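Local coordinates for STIV B116 (Sulfolobus turreted icosahedral virus, PDB 2J85), which probably binds DNA, as a small two-chain viral protein of a family shared among diverse crenarchaeal viruses, at residues A[2-14]-A[36-49]. Numbering follows the deposited sequence.
Sequences GKVFLTNAFSINM and LELRLEDGTLINAI
V4 and L6 of strand 4-7 use both their N-H and C=O groups on strand 45-47 and the residues flanking it. The ladder is parallel: V4 N donates to T44 O, I46 N returns a bond to V4 O (2.8 Å), L6 N donates to I46 O, and A48 N closes it on L6 O. F5, between them, turns its own backbone the other way, to E80 and L82 of strand 80-86, so strand 4-7 is bonded along both edges.

Water extends the ladder past its end: water 2 accepts from N8 N and donates to A48 O. N47 OD1, placed by a CG anti to the backbone N (chi1 174°), accepts from I49 N in an Asx turn, while N47 O accepts from N69 ND2. At the other end D42 OD1 accepts from both T44 OG1 (2.6 Å) and T44 N on one face of its carboxylate; OD2 lies in the plane of the R39 guanidinium and forms a salt bridge with NH1. Water 1 donates to T44 OG1 and, weakly, to G2 O.

Carbon contacts lie on both faces. The V4 methyl CG2 meets R39 CG at 3.9 Å, and L6 CG packs on I49 CD1 (3.6 Å), with its CD2 near L36 CD1; across the sheet, F5 and I46 lie side by side, CE2 of F5 3.8 Å from I46 CD1. Four backbone bonds thus join strand 45-47, outermost within this chain, to strand 4-7, with helix 29-41 packed against the V4 and L6 face, and the D42 carboxylate and N47 amide take up N-H groups of the turns flanking the ladder.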
ATOM      1  N   GLY A   2      11.676  18.658  -2.894  1.00 35.03           N
ATOM      2  CA  GLY A   2      12.050  17.508  -2.010  1.00 34.79           C
ATOM      3  C   GLY A   2      12.546  16.307  -2.799  1.00 34.29           C
ATOM      4  O   GLY A   2      12.870  16.421  -3.967  1.00 34.55           O
ATOM      5  N   LYS A   3      12.582  15.151  -2.152  1.00 33.53           N
ATOM      6  CA  LYS A   3      13.025  13.922  -2.785  1.00 32.93           C
ATOM      7  C   LYS A   3      11.901  13.282  -3.617  1.00 31.85           C
ATOM      8  O   LYS A   3      10.700  13.534  -3.393  1.00 31.06           O
ATOM      9  CB  LYS A   3      13.517  12.938  -1.721  1.00 33.30           C
ATOM     10  CG  LYS A   3      14.343  13.593  -0.579  1.00 33.76           C
ATOM     11  CD  LYS A   3      15.163  12.582   0.231  1.00 34.51           C
ATOM     12  CE  LYS A   3      15.385  13.002   1.716  1.00 35.16           C
ATOM     13  NZ  LYS A   3      14.294  12.454   2.604  1.00 36.86           N
ATOM     14  N   VAL A   4      12.306  12.470  -4.591  1.00 30.48           N
ATOM     15  CA  VAL A   4      11.378  11.664  -5.368  1.00 29.70           C
ATOM     16  C   VAL A   4      11.802  10.192  -5.332  1.00 29.72           C
ATOM     17  O   VAL A   4      12.769   9.783  -5.977  1.00 30.64           O
ATOM     18  CB  VAL A   4      11.289  12.153  -6.807  1.00 29.65           C
ATOM     19  CG1 VAL A   4      10.270  11.337  -7.555  1.00 30.25           C
ATOM     20  CG2 VAL A   4      10.948  13.639  -6.843  1.00 26.82           C
ATOM     21  N   PHE A   5      11.078   9.388  -4.571  1.00 28.97           N
ATOM     22  CA  PHE A   5      11.405   7.982  -4.464  1.00 28.33           C
ATOM     23  C   PHE A   5      10.857   7.166  -5.637  1.00 28.25           C
ATOM     24  O   PHE A   5       9.673   7.262  -5.982  1.00 28.69           O
ATOM     25  CB  PHE A   5      10.870   7.446  -3.143  1.00 28.35           C
ATOM     26  CG  PHE A   5      11.496   8.094  -1.933  1.00 27.51           C
ATOM     27  CD1 PHE A   5      10.887   9.188  -1.317  1.00 27.39           C
ATOM     28  CD2 PHE A   5      12.685   7.622  -1.423  1.00 25.94           C
ATOM     29  CE1 PHE A   5      11.453   9.778  -0.188  1.00 27.91           C
ATOM     30  CE2 PHE A   5      13.258   8.206  -0.285  1.00 26.31           C
ATOM     31  CZ  PHE A   5      12.654   9.281   0.321  1.00 26.57           C
ATOM     32  N   LEU A   6      11.723   6.370  -6.255  1.00 27.80           N
ATOM     33  CA  LEU A   6      11.303   5.396  -7.238  1.00 27.33           C
ATOM     34  C   LEU A   6      11.092   4.048  -6.539  1.00 27.58           C
ATOM     35  O   LEU A   6      12.029   3.474  -5.980  1.00 26.81           O
ATOM     36  CB  LEU A   6      12.359   5.262  -8.322  1.00 27.58           C
ATOM     37  CG  LEU A   6      12.003   4.266  -9.424  1.00 27.97           C
ATOM     38  CD1 LEU A   6      10.779   4.803 -10.211  1.00 28.67           C
ATOM     39  CD2 LEU A   6      13.204   3.997 -10.316  1.00 27.25           C
ATOM     40  N   THR A   7       9.858   3.548  -6.578  1.00 27.87           N
ATOM     41  CA  THR A   7       9.480   2.337  -5.849  1.00 28.08           C
ATOM     42  C   THR A   7       8.643   1.426  -6.733  1.00 28.44           C
ATOM     43  O   THR A   7       7.972   1.884  -7.670  1.00 27.77           O
ATOM     44  CB  THR A   7       8.628   2.649  -4.572  1.00 27.73           C
ATOM     45  OG1 THR A   7       7.343   3.124  -4.961  1.00 27.00           O
ATOM     46  CG2 THR A   7       9.262   3.707  -3.739  1.00 28.38           C
ATOM     47  N   ASN A   8       8.678   0.136  -6.394  1.00 29.12           N
ATOM     48  CA  ASN A   8       7.815  -0.847  -7.020  1.00 29.84           C
ATOM     49  C   ASN A   8       6.601  -1.190  -6.159  1.00 30.00           C
ATOM     50  O   ASN A   8       5.874  -2.125  -6.465  1.00 30.17           O
ATOM     51  CB  ASN A   8       8.603  -2.100  -7.386  1.00 30.58           C
ATOM     52  CG  ASN A   8       8.985  -2.938  -6.191  1.00 32.01           C
ATOM     53  OD1 ASN A   8       8.594  -2.657  -5.065  1.00 36.51           O
ATOM     54  ND2 ASN A   8       9.771  -3.978  -6.436  1.00 35.21           N
ATOM     55  N   ALA A   9       6.391  -0.407  -5.099  1.00 30.30           N
ATOM     56  CA  ALA A   9       5.266  -0.577  -4.197  1.00 30.72           C
ATOM     57  C   ALA A   9       4.870   0.739  -3.541  1.00 30.66           C
ATOM     58  O   ALA A   9       5.681   1.645  -3.430  1.00 31.00           O
ATOM     59  CB  ALA A   9       5.622  -1.619  -3.119  1.00 30.63           C
ATOM     60  N   PHE A  10       3.615   0.843  -3.111  1.00 30.86           N
ATOM     61  CA  PHE A  10       3.218   1.888  -2.177  1.00 30.31           C
ATOM     62  C   PHE A  10       2.670   1.267  -0.893  1.00 30.07           C
ATOM     63  O   PHE A  10       1.812   0.379  -0.925  1.00 28.78           O
ATOM     64  CB  PHE A  10       2.167   2.853  -2.721  1.00 30.96           C
ATOM     65  CG  PHE A  10       1.775   3.902  -1.714  1.00 30.55           C
ATOM     66  CD1 PHE A  10       2.702   4.814  -1.269  1.00 31.72           C
ATOM     67  CD2 PHE A  10       0.530   3.891  -1.129  1.00 33.18           C
ATOM     68  CE1 PHE A  10       2.380   5.733  -0.305  1.00 31.99           C
ATOM     69  CE2 PHE A  10       0.194   4.816  -0.143  1.00 33.29           C
ATOM     70  CZ  PHE A  10       1.115   5.731   0.266  1.00 31.51           C
ATOM     71  N   SER A  11       3.147   1.801   0.233  1.00 29.47           N
ATOM     72  CA  SER A  11       2.756   1.325   1.538  1.00 28.98           C
ATOM     73  C   SER A  11       2.619   2.498   2.482  1.00 28.32           C
ATOM     74  O   SER A  11       3.382   3.453   2.406  1.00 27.60           O
ATOM     75  CB  SER A  11       3.805   0.341   2.071  1.00 28.75           C
ATOM     76  OG  SER A  11       3.622   0.135   3.450  1.00 29.70           O
ATOM     77  N   ILE A  12       1.619   2.405   3.358  1.00 28.31           N
ATOM     78  CA  ILE A  12       1.440   3.288   4.521  1.00 28.07           C
ATOM     79  C   ILE A  12       2.716   3.432   5.358  1.00 28.47           C
ATOM     80  O   ILE A  12       2.943   4.475   5.945  1.00 27.91           O
ATOM     81  CB  ILE A  12       0.262   2.772   5.448  1.00 28.18           C
ATOM     82  CG1 ILE A  12      -1.090   2.994   4.758  1.00 27.94           C
ATOM     83  CG2 ILE A  12       0.298   3.458   6.838  1.00 26.89           C
ATOM     84  CD1 ILE A  12      -2.287   2.780   5.642  1.00 27.19           C
ATOM     85  N   ASN A  13       3.535   2.383   5.407  1.00 29.78           N
ATOM     86  CA  ASN A  13       4.882   2.443   6.026  1.00 31.05           C
ATOM     87  C   ASN A  13       5.853   3.465   5.414  1.00 32.16           C
ATOM     88  O   ASN A  13       6.837   3.826   6.044  1.00 31.85           O
ATOM     89  CB  ASN A  13       5.562   1.057   5.997  1.00 31.04           C
ATOM     90  CG  ASN A  13       4.837   0.019   6.876  1.00 31.43           C
ATOM     91  OD1 ASN A  13       4.261   0.345   7.923  1.00 28.32           O
ATOM     92  ND2 ASN A  13       4.859  -1.236   6.434  1.00 30.83           N
HETATM   93  N   MSE A  14       5.577   3.938   4.205  1.00 33.28           N
HETATM   94  CA  MSE A  14       6.408   4.962   3.616  1.00 35.72           C
HETATM   95  C   MSE A  14       6.093   6.368   4.093  1.00 34.83           C
HETATM   96  O   MSE A  14       6.779   7.320   3.703  1.00 33.75           O
HETATM   97  CB  MSE A  14       6.311   4.906   2.106  1.00 35.62           C
HETATM   98  CG  MSE A  14       6.816   3.603   1.566  1.00 37.11           C
HETATM   99 SE   MSE A  14       6.416   3.452  -0.320  1.00 43.58          SE
HETATM  100  CE  MSE A  14       7.144   1.663  -0.618  1.00 36.04           C
ATOM    101  N   LEU A  36      10.642  10.349 -14.371  1.00 24.45           N
ATOM    102  CA  LEU A  36      11.830   9.663 -13.888  1.00 24.91           C
ATOM    103  C   LEU A  36      13.111  10.274 -14.455  1.00 25.60           C
ATOM    104  O   LEU A  36      14.046  10.588 -13.714  1.00 26.35           O
ATOM    105  CB  LEU A  36      11.731   8.198 -14.254  1.00 25.11           C
ATOM    106  CG  LEU A  36      12.957   7.336 -14.063  1.00 25.25           C
ATOM    107  CD1 LEU A  36      13.372   7.425 -12.606  1.00 26.03           C
ATOM    108  CD2 LEU A  36      12.653   5.911 -14.524  1.00 24.90           C
ATOM    109  N   GLU A  37      13.145  10.476 -15.762  1.00 25.79           N
ATOM    110  CA  GLU A  37      14.291  11.124 -16.404  1.00 26.17           C
ATOM    111  C   GLU A  37      14.536  12.520 -15.857  1.00 25.42           C
ATOM    112  O   GLU A  37      15.670  12.876 -15.574  1.00 25.76           O
ATOM    113  CB  GLU A  37      14.099  11.166 -17.923  1.00 26.16           C
ATOM    114  CG  GLU A  37      14.218   9.796 -18.558  1.00 28.50           C
ATOM    115  CD  GLU A  37      13.417   9.650 -19.870  1.00 31.82           C
ATOM    116  OE1 GLU A  37      12.997  10.674 -20.457  1.00 31.14           O
ATOM    117  OE2 GLU A  37      13.221   8.488 -20.303  1.00 34.41           O
ATOM    118  N   LEU A  38      13.473  13.302 -15.715  1.00 25.43           N
ATOM    119  CA  LEU A  38      13.553  14.636 -15.099  1.00 25.25           C
ATOM    120  C   LEU A  38      14.160  14.603 -13.698  1.00 25.20           C
ATOM    121  O   LEU A  38      15.011  15.411 -13.353  1.00 25.32           O
ATOM    122  CB  LEU A  38      12.161  15.276 -15.030  1.00 25.14           C
ATOM    123  CG  LEU A  38      12.099  16.772 -14.644  1.00 27.09           C
ATOM    124  CD1 LEU A  38      12.985  17.639 -15.572  1.00 24.28           C
ATOM    125  CD2 LEU A  38      10.625  17.317 -14.592  1.00 25.27           C
ATOM    126  N   ARG A  39      13.729  13.664 -12.876  1.00 25.66           N
ATOM    127  CA  ARG A  39      14.254  13.597 -11.511  1.00 26.09           C
ATOM    128  C   ARG A  39      15.653  13.002 -11.435  1.00 26.18           C
ATOM    129  O   ARG A  39      16.382  13.281 -10.504  1.00 25.40           O
ATOM    130  CB  ARG A  39      13.270  12.855 -10.615  1.00 26.43           C
ATOM    131  CG  ARG A  39      11.896  13.492 -10.588  1.00 26.88           C
ATOM    132  CD  ARG A  39      11.976  15.003 -10.545  1.00 28.92           C
ATOM    133  NE  ARG A  39      10.653  15.591 -10.543  1.00 30.79           N
ATOM    134  CZ  ARG A  39      10.421  16.900 -10.644  1.00 33.06           C
ATOM    135  NH1 ARG A  39      11.427  17.760 -10.731  1.00 33.22           N
ATOM    136  NH2 ARG A  39       9.167  17.357 -10.622  1.00 32.18           N
ATOM    137  N   LEU A  40      16.045  12.225 -12.438  1.00 27.16           N
ATOM    138  CA  LEU A  40      17.427  11.778 -12.533  1.00 28.03           C
ATOM    139  C   LEU A  40      18.304  12.994 -12.911  1.00 29.11           C
ATOM    140  O   LEU A  40      19.301  13.305 -12.242  1.00 28.91           O
ATOM    141  CB  LEU A  40      17.560  10.603 -13.529  1.00 27.43           C
ATOM    142  CG  LEU A  40      17.128   9.224 -12.984  1.00 26.73           C
ATOM    143  CD1 LEU A  40      16.899   8.174 -14.105  1.00 22.39           C
ATOM    144  CD2 LEU A  40      18.134   8.712 -11.933  1.00 22.35           C
ATOM    145  N   GLU A  41      17.891  13.726 -13.939  1.00 30.89           N
ATOM    146  CA  GLU A  41      18.639  14.928 -14.364  1.00 32.16           C
ATOM    147  C   GLU A  41      18.792  15.995 -13.272  1.00 32.74           C
ATOM    148  O   GLU A  41      19.860  16.615 -13.172  1.00 33.37           O
ATOM    149  CB  GLU A  41      18.029  15.564 -15.601  1.00 32.07           C
ATOM    150  CG  GLU A  41      18.654  15.103 -16.919  1.00 36.08           C
ATOM    151  CD  GLU A  41      20.080  15.674 -17.246  1.00 37.70           C
ATOM    152  OE1 GLU A  41      20.567  16.730 -16.737  1.00 31.19           O
ATOM    153  OE2 GLU A  41      20.702  15.019 -18.100  1.00 44.84           O
ATOM    154  N   ASP A  42      17.752  16.244 -12.481  1.00 33.09           N
ATOM    155  CA  ASP A  42      17.859  17.293 -11.479  1.00 34.40           C
ATOM    156  C   ASP A  42      18.389  16.765 -10.142  1.00 35.12           C
ATOM    157  O   ASP A  42      18.541  17.527  -9.183  1.00 35.47           O
ATOM    158  CB  ASP A  42      16.539  18.046 -11.288  1.00 34.47           C
ATOM    159  CG  ASP A  42      15.488  17.225 -10.572  1.00 35.25           C
ATOM    160  OD1 ASP A  42      15.811  16.185  -9.959  1.00 38.41           O
ATOM    161  OD2 ASP A  42      14.319  17.615 -10.644  1.00 35.78           O
ATOM    162  N   GLY A  43      18.654  15.466 -10.082  1.00 35.44           N
ATOM    163  CA  GLY A  43      19.290  14.888  -8.918  1.00 35.76           C
ATOM    164  C   GLY A  43      18.396  14.668  -7.713  1.00 35.89           C
ATOM    165  O   GLY A  43      18.898  14.428  -6.625  1.00 35.54           O
ATOM    166  N   THR A  44      17.078  14.746  -7.884  1.00 36.34           N
ATOM    167  CA  THR A  44      16.177  14.592  -6.745  1.00 36.34           C
ATOM    168  C   THR A  44      15.642  13.171  -6.616  1.00 37.24           C
ATOM    169  O   THR A  44      15.133  12.806  -5.558  1.00 37.88           O
ATOM    170  CB  THR A  44      15.005  15.621  -6.757  1.00 36.53           C
ATOM    171  OG1 THR A  44      14.269  15.521  -7.984  1.00 35.24           O
ATOM    172  CG2 THR A  44      15.530  17.060  -6.543  1.00 33.14           C
ATOM    173  N   LEU A  45      15.781  12.353  -7.659  1.00 37.32           N
ATOM    174  CA  LEU A  45      15.353  10.973  -7.574  1.00 37.38           C
ATOM    175  C   LEU A  45      16.186  10.190  -6.569  1.00 37.70           C
ATOM    176  O   LEU A  45      17.406  10.218  -6.625  1.00 38.19           O
ATOM    177  CB  LEU A  45      15.443  10.258  -8.924  1.00 37.57           C
ATOM    178  CG  LEU A  45      14.699   8.896  -8.910  1.00 37.91           C
ATOM    179  CD1 LEU A  45      13.253   9.110  -9.316  1.00 35.84           C
ATOM    180  CD2 LEU A  45      15.359   7.802  -9.759  1.00 35.12           C
ATOM    181  N   ILE A  46      15.520   9.485  -5.656  1.00 37.85           N
ATOM    182  CA  ILE A  46      16.160   8.439  -4.882  1.00 37.57           C
ATOM    183  C   ILE A  46      15.555   7.143  -5.366  1.00 37.31           C
ATOM    184  O   ILE A  46      14.355   6.963  -5.294  1.00 37.69           O
ATOM    185  CB  ILE A  46      15.911   8.614  -3.397  1.00 38.33           C
ATOM    186  CG1 ILE A  46      16.503   9.950  -2.917  1.00 39.37           C
ATOM    187  CG2 ILE A  46      16.506   7.430  -2.585  1.00 36.90           C
ATOM    188  CD1 ILE A  46      16.356  10.153  -1.392  1.00 40.45           C
ATOM    189  N   ASN A  47      16.390   6.255  -5.876  1.00 36.95           N
ATOM    190  CA  ASN A  47      15.979   4.957  -6.392  1.00 37.22           C
ATOM    191  C   ASN A  47      15.905   3.959  -5.254  1.00 37.29           C
ATOM    192  O   ASN A  47      16.893   3.724  -4.570  1.00 36.87           O
ATOM    193  CB  ASN A  47      17.002   4.460  -7.425  1.00 37.26           C
ATOM    194  CG  ASN A  47      16.719   3.058  -7.903  1.00 37.96           C
ATOM    195  OD1 ASN A  47      15.558   2.625  -7.970  1.00 38.31           O
ATOM    196  ND2 ASN A  47      17.786   2.330  -8.252  1.00 38.88           N
ATOM    197  N   ALA A  48      14.731   3.375  -5.066  1.00 37.94           N
ATOM    198  CA  ALA A  48      14.484   2.408  -3.995  1.00 38.63           C
ATOM    199  C   ALA A  48      13.948   1.088  -4.559  1.00 39.23           C
ATOM    200  O   ALA A  48      13.269   0.350  -3.860  1.00 39.95           O
ATOM    201  CB  ALA A  48      13.490   2.999  -2.987  1.00 38.34           C
ATOM    202  N   ILE A  49      14.213   0.803  -5.827  1.00 40.11           N
ATOM    203  CA  ILE A  49      13.861  -0.491  -6.396  1.00 40.37           C
ATOM    204  C   ILE A  49      15.022  -1.421  -6.128  1.00 41.22           C
ATOM    205  O   ILE A  49      16.137  -1.219  -6.649  1.00 41.10           O
ATOM    206  CB  ILE A  49      13.547  -0.404  -7.895  1.00 40.73           C
ATOM    207  CG1 ILE A  49      12.152   0.227  -8.082  1.00 40.63           C
ATOM    208  CG2 ILE A  49      13.587  -1.793  -8.529  1.00 38.96           C
ATOM    209  CD1 ILE A  49      11.865   0.669  -9.468  1.00 39.81           C
TER
HETATM  210  O   HOH W   1      12.236  17.174  -7.119  1.00 42.33           O
HETATM  211  O   HOH W   2      10.728  -0.186  -4.074  1.00 44.13           O